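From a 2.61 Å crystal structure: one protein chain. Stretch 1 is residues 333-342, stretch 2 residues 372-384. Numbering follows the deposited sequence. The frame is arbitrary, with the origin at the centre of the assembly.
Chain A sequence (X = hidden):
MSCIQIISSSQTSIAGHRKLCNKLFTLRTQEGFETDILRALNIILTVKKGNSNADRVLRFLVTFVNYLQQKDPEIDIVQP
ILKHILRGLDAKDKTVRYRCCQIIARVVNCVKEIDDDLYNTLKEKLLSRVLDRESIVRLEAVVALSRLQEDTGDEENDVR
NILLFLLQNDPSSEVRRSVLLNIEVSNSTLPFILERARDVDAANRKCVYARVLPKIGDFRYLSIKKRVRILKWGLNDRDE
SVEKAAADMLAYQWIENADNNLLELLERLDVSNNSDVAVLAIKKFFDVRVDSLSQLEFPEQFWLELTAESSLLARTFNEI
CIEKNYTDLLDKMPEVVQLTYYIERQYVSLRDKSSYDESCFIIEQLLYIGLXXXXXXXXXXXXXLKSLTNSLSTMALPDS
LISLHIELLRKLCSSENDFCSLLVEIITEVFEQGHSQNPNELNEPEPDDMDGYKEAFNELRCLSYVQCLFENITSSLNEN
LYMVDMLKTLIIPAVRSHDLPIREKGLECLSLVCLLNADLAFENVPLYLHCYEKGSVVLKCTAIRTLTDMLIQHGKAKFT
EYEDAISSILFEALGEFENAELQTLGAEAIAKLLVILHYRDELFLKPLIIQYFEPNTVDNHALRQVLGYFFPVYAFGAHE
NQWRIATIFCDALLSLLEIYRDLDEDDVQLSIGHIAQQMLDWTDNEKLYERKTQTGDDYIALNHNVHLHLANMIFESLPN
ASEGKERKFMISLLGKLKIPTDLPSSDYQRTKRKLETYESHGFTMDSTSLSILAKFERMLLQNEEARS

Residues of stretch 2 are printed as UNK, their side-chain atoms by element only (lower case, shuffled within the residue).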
# COMPACT_ATOMS: atom_id res chain seq x y z
N MET A 333 -28.61 20.12 -7.29
CA MET A 333 -27.56 21.07 -6.96
C MET A 333 -27.93 22.46 -7.46
O MET A 333 -28.61 22.60 -8.48
CB MET A 333 -26.23 20.64 -7.57
CG MET A 333 -25.67 19.35 -6.99
SD MET A 333 -25.16 19.51 -5.26
CE MET A 333 -26.62 18.92 -4.40
N PRO A 334 -27.50 23.51 -6.76
CA PRO A 334 -28.00 24.85 -7.05
C PRO A 334 -27.35 25.45 -8.29
O PRO A 334 -26.28 25.04 -8.73
CB PRO A 334 -27.63 25.64 -5.80
CG PRO A 334 -26.41 24.98 -5.30
CD PRO A 334 -26.55 23.51 -5.64
N GLU A 335 -28.03 26.46 -8.83
CA GLU A 335 -27.47 27.25 -9.90
C GLU A 335 -26.38 28.17 -9.35
O GLU A 335 -26.32 28.46 -8.15
CB GLU A 335 -28.56 28.08 -10.58
CG GLU A 335 -29.76 27.26 -11.06
CD GLU A 335 -29.67 26.90 -12.53
OE1 GLU A 335 -29.74 27.83 -13.36
OE2 GLU A 335 -29.53 25.70 -12.84
N VAL A 336 -25.50 28.62 -10.25
CA VAL A 336 -24.37 29.44 -9.82
C VAL A 336 -24.84 30.69 -9.10
O VAL A 336 -24.16 31.19 -8.19
CB VAL A 336 -23.48 29.79 -11.03
CG1 VAL A 336 -22.92 28.53 -11.66
CG2 VAL A 336 -24.26 30.58 -12.04
N VAL A 337 -26.00 31.23 -9.49
CA VAL A 337 -26.53 32.41 -8.82
C VAL A 337 -26.75 32.12 -7.34
O VAL A 337 -26.31 32.88 -6.47
CB VAL A 337 -27.84 32.87 -9.50
CG1 VAL A 337 -28.46 34.04 -8.75
CG2 VAL A 337 -27.58 33.25 -10.95
N GLN A 338 -27.43 31.02 -7.04
CA GLN A 338 -27.63 30.63 -5.65
C GLN A 338 -26.31 30.27 -4.99
O GLN A 338 -26.08 30.58 -3.82
CB GLN A 338 -28.60 29.45 -5.56
CG GLN A 338 -29.88 29.60 -6.37
CD GLN A 338 -30.52 28.26 -6.67
OE1 GLN A 338 -30.59 27.84 -7.82
NE2 GLN A 338 -31.00 27.59 -5.63
N LEU A 339 -25.42 29.61 -5.74
CA LEU A 339 -24.12 29.22 -5.20
C LEU A 339 -23.31 30.44 -4.81
O LEU A 339 -22.75 30.50 -3.71
CB LEU A 339 -23.37 28.38 -6.23
CG LEU A 339 -22.02 27.82 -5.79
CD1 LEU A 339 -22.21 26.69 -4.79
CD2 LEU A 339 -21.22 27.35 -6.99
N THR A 340 -23.23 31.43 -5.70
CA THR A 340 -22.56 32.68 -5.36
C THR A 340 -23.15 33.28 -4.09
O THR A 340 -22.42 33.78 -3.23
CB THR A 340 -22.68 33.68 -6.51
OG1 THR A 340 -22.26 33.05 -7.73
CG2 THR A 340 -21.81 34.90 -6.26
N TYR A 341 -24.47 33.22 -3.95
CA TYR A 341 -25.12 33.71 -2.74
C TYR A 341 -24.73 32.88 -1.52
O TYR A 341 -24.41 33.44 -0.47
CB TYR A 341 -26.63 33.73 -2.95
CG TYR A 341 -27.45 34.03 -1.72
CD1 TYR A 341 -28.34 33.09 -1.21
CD2 TYR A 341 -27.35 35.25 -1.08
CE1 TYR A 341 -29.09 33.36 -0.09
CE2 TYR A 341 -28.10 35.53 0.05
CZ TYR A 341 -28.98 34.58 0.53
OH TYR A 341 -29.73 34.85 1.65
N TYR A 342 -24.74 31.55 -1.65
CA TYR A 342 -24.39 30.69 -0.53
C TYR A 342 -22.95 30.93 -0.08
O TYR A 342 -22.66 30.93 1.12
CB TYR A 342 -24.58 29.23 -0.90
CG TYR A 342 -25.99 28.86 -1.30
CD1 TYR A 342 -27.09 29.47 -0.70
CD2 TYR A 342 -26.22 27.90 -2.27
CE1 TYR A 342 -28.38 29.13 -1.07
CE2 TYR A 342 -27.50 27.56 -2.65
CZ TYR A 342 -28.58 28.17 -2.04
OH TYR A 342 -29.85 27.83 -2.42
N UNK A 372 -16.75 22.55 -10.78
CA UNK A 372 -17.29 21.43 -11.54
C UNK A 372 -18.30 21.88 -12.58
O UNK A 372 -18.47 21.20 -13.61
o UNK A 372 -19.11 20.94 -10.02
c UNK A 372 -17.93 20.41 -10.60
N UNK A 373 -18.99 22.99 -12.35
CA UNK A 373 -20.05 23.42 -13.24
C UNK A 373 -19.48 23.86 -14.59
O UNK A 373 -18.42 24.47 -14.66
n UNK A 373 -23.22 23.60 -10.10
o UNK A 373 -22.09 22.22 -11.46
c UNK A 373 -21.21 24.43 -11.17
c UNK A 373 -22.21 23.32 -10.92
c UNK A 373 -20.84 24.58 -12.63
N UNK A 374 -20.20 23.54 -15.66
CA UNK A 374 -19.96 24.13 -16.97
C UNK A 374 -21.10 25.12 -17.19
O UNK A 374 -22.17 24.75 -17.67
o UNK A 374 -19.00 24.82 -19.44
c UNK A 374 -19.89 23.08 -18.07
o UNK A 374 -19.72 23.00 -20.44
c UNK A 374 -19.51 23.67 -19.41
N UNK A 375 -20.85 26.37 -16.83
CA UNK A 375 -21.92 27.35 -16.66
C UNK A 375 -22.14 28.10 -17.97
O UNK A 375 -21.41 29.04 -18.29
c UNK A 375 -20.18 28.83 -15.45
c UNK A 375 -21.61 28.31 -15.52
s UNK A 375 -19.85 29.56 -13.83
c UNK A 375 -19.71 28.07 -12.83
N UNK A 376 -23.14 27.65 -18.74
CA UNK A 376 -23.62 28.41 -19.88
C UNK A 376 -24.41 29.64 -19.46
O UNK A 376 -24.67 30.52 -20.28
c UNK A 376 -25.74 27.05 -20.05
c UNK A 376 -23.68 26.34 -21.30
c UNK A 376 -24.49 27.52 -20.79
N UNK A 377 -24.80 29.71 -18.18
CA UNK A 377 -25.54 30.85 -17.67
C UNK A 377 -24.64 32.07 -17.58
O UNK A 377 -24.02 32.32 -16.54
c UNK A 377 -26.14 30.53 -16.30
o UNK A 377 -27.44 32.50 -16.53
o UNK A 377 -27.11 31.74 -14.50
c UNK A 377 -26.96 31.67 -15.73
N UNK A 378 -24.54 32.82 -18.68
CA UNK A 378 -23.75 34.05 -18.67
C UNK A 378 -24.08 34.90 -17.46
O UNK A 378 -23.18 35.41 -16.78
c UNK A 378 -23.36 34.20 -21.20
c UNK A 378 -24.15 34.45 -22.47
o UNK A 378 -23.53 34.69 -23.52
o UNK A 378 -25.40 34.40 -22.41
c UNK A 378 -24.00 34.83 -19.96
N UNK A 379 -25.37 35.05 -17.15
CA UNK A 379 -25.81 35.90 -16.05
C UNK A 379 -25.09 35.49 -14.77
O UNK A 379 -24.42 36.31 -14.11
c UNK A 379 -28.05 36.43 -17.08
c UNK A 379 -27.33 35.82 -15.87
c UNK A 379 -27.78 36.52 -14.59
c UNK A 379 -28.40 35.45 -18.19
N UNK A 380 -25.22 34.22 -14.39
CA UNK A 380 -24.60 33.74 -13.18
C UNK A 380 -23.09 33.67 -13.27
O UNK A 380 -22.39 33.83 -12.26
N UNK A 381 -22.55 33.45 -14.47
CA UNK A 381 -21.11 33.53 -14.67
C UNK A 381 -20.59 34.91 -14.29
O UNK A 381 -19.59 35.03 -13.58
c UNK A 381 -20.77 33.20 -16.13
n UNK A 381 -19.03 35.37 -19.74
n UNK A 381 -17.87 33.86 -18.43
c UNK A 381 -19.04 33.13 -17.96
c UNK A 381 -19.30 33.41 -16.49
c UNK A 381 -17.89 34.90 -19.26
n UNK A 381 -16.75 35.48 -19.61
N UNK A 382 -21.27 35.96 -14.76
CA UNK A 382 -20.84 37.32 -14.46
C UNK A 382 -20.96 37.61 -12.97
O UNK A 382 -20.10 38.30 -12.40
c UNK A 382 -22.84 38.27 -17.51
c UNK A 382 -21.51 38.16 -16.78
n UNK A 382 -22.32 40.69 -18.88
n UNK A 382 -23.91 41.78 -17.64
c UNK A 382 -21.67 38.31 -15.27
n UNK A 382 -23.51 39.55 -17.27
c UNK A 382 -23.25 40.67 -17.93
N UNK A 383 -22.01 37.11 -12.32
CA UNK A 383 -22.18 37.36 -10.90
C UNK A 383 -21.04 36.76 -10.09
O UNK A 383 -20.38 37.45 -9.30
c UNK A 383 -23.89 37.24 -9.01
c UNK A 383 -23.52 36.81 -10.42
c UNK A 383 -25.25 36.76 -6.97
n UNK A 383 -26.35 35.97 -6.36
c UNK A 383 -25.02 36.41 -8.43
N UNK A 384 -20.78 35.46 -10.28
CA UNK A 384 -19.72 34.80 -9.54
C UNK A 384 -18.37 35.46 -9.80
O UNK A 384 -17.54 35.57 -8.90
c UNK A 384 -18.63 32.46 -9.20
c UNK A 384 -19.68 33.32 -9.90
c UNK A 384 -18.79 31.02 -9.64
c UNK A 384 -18.73 32.58 -7.69

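Position 372 carries two side-chain atoms, one carbon followed by one oxygen, and lies out of reach of stretch 1: Ser372. Position 373 has three carbons, the third holding one oxygen and one nitrogen, the mark of a terminal amide. The three carbons ending in an amide make it Gln373; its CA-to-CB bond points toward stretch 1, and NE2 lies 3.6 Å from Pro334 O, a polar approach beside the turn that precedes the first helix.

At position 374 two carbons end in a pair of oxygens, a short carboxylate facing no partner here: Asp374. Position 375 is an unbranched run of two carbons, a sulfur and a last carbon, which can only be methionine. The terminal methyl of Met375, CE, packs 3.4 Å from Val336 CG1, although high B-factors warn against reading its pose too finely. Position 376 has one carbon bearing two more, a branch at the first atom; Val376 is exposed and makes no contact with stretch 1.

Position 377 again shows two carbons with two oxygens on the second. This is Asp377, the N-cap residue of the second helix. Its OD2 lies 3.9 Å from Val336 CG2 and also 3.9 Å from Val337 CG2, so the cap sits against two valine methyls. Position 378 has three carbons, the third with two oxygens, and is out of reach: Glu378, poorly ordered. Position 379 has four carbons, forked at the first with one arm two carbons long, hence Ile379, whose side-chain end leads away from stretch 1.

Position 380 has no side-chain atoms at all, so it is Gly380. Its CA comes 3.4 Å from Val336 CG2 and 3.8 Å from Val337 CG2. An ideal CB would stand 2.1 Å from Val336 CG2, a clash, and the bare backbone is what admits that methyl.

Position 381 has three carbons, a nitrogen, and a carbon carrying two more nitrogens, a guanidinium: Arg381, whose CA-to-CB bond points away and whose guanidinium is hydrogen-bonded elsewhere in the structure. Position 382 repeats the same pattern out of reach, giving Arg382. At position 383 four carbons run in a row to a nitrogen. Lys383, t at all four chi angles, stretches out to donate a hydrogen bond from NZ to Val337 O at 3.1 Å, while its CE passes 4.0 Å from Thr340 CG2. Position 384 has four carbons forked at the second: Leu384, whose CB lies 3.4 Å from Thr340 OG1.

The contact pairs two helices running nearly parallel, their axes 18° apart and 8.7 Å at closest approach. The rule is knob and gap: Val336 fills the space left at Gly380, and Val337 and Gly380 bring their CA atoms within 5.0 Å. One turn on, Thr340 turns its hydroxyl back on its own helix, OG1 donating to Val336 O at 2.7 Å, and so meets Leu384 with its polar group already paired. Lys383 then ties the seam at its edge, giving one hydrogen bond from its ammonium to a backbone carbonyl.

Stretch 2 372-384: SQDMVDEIGRRKL
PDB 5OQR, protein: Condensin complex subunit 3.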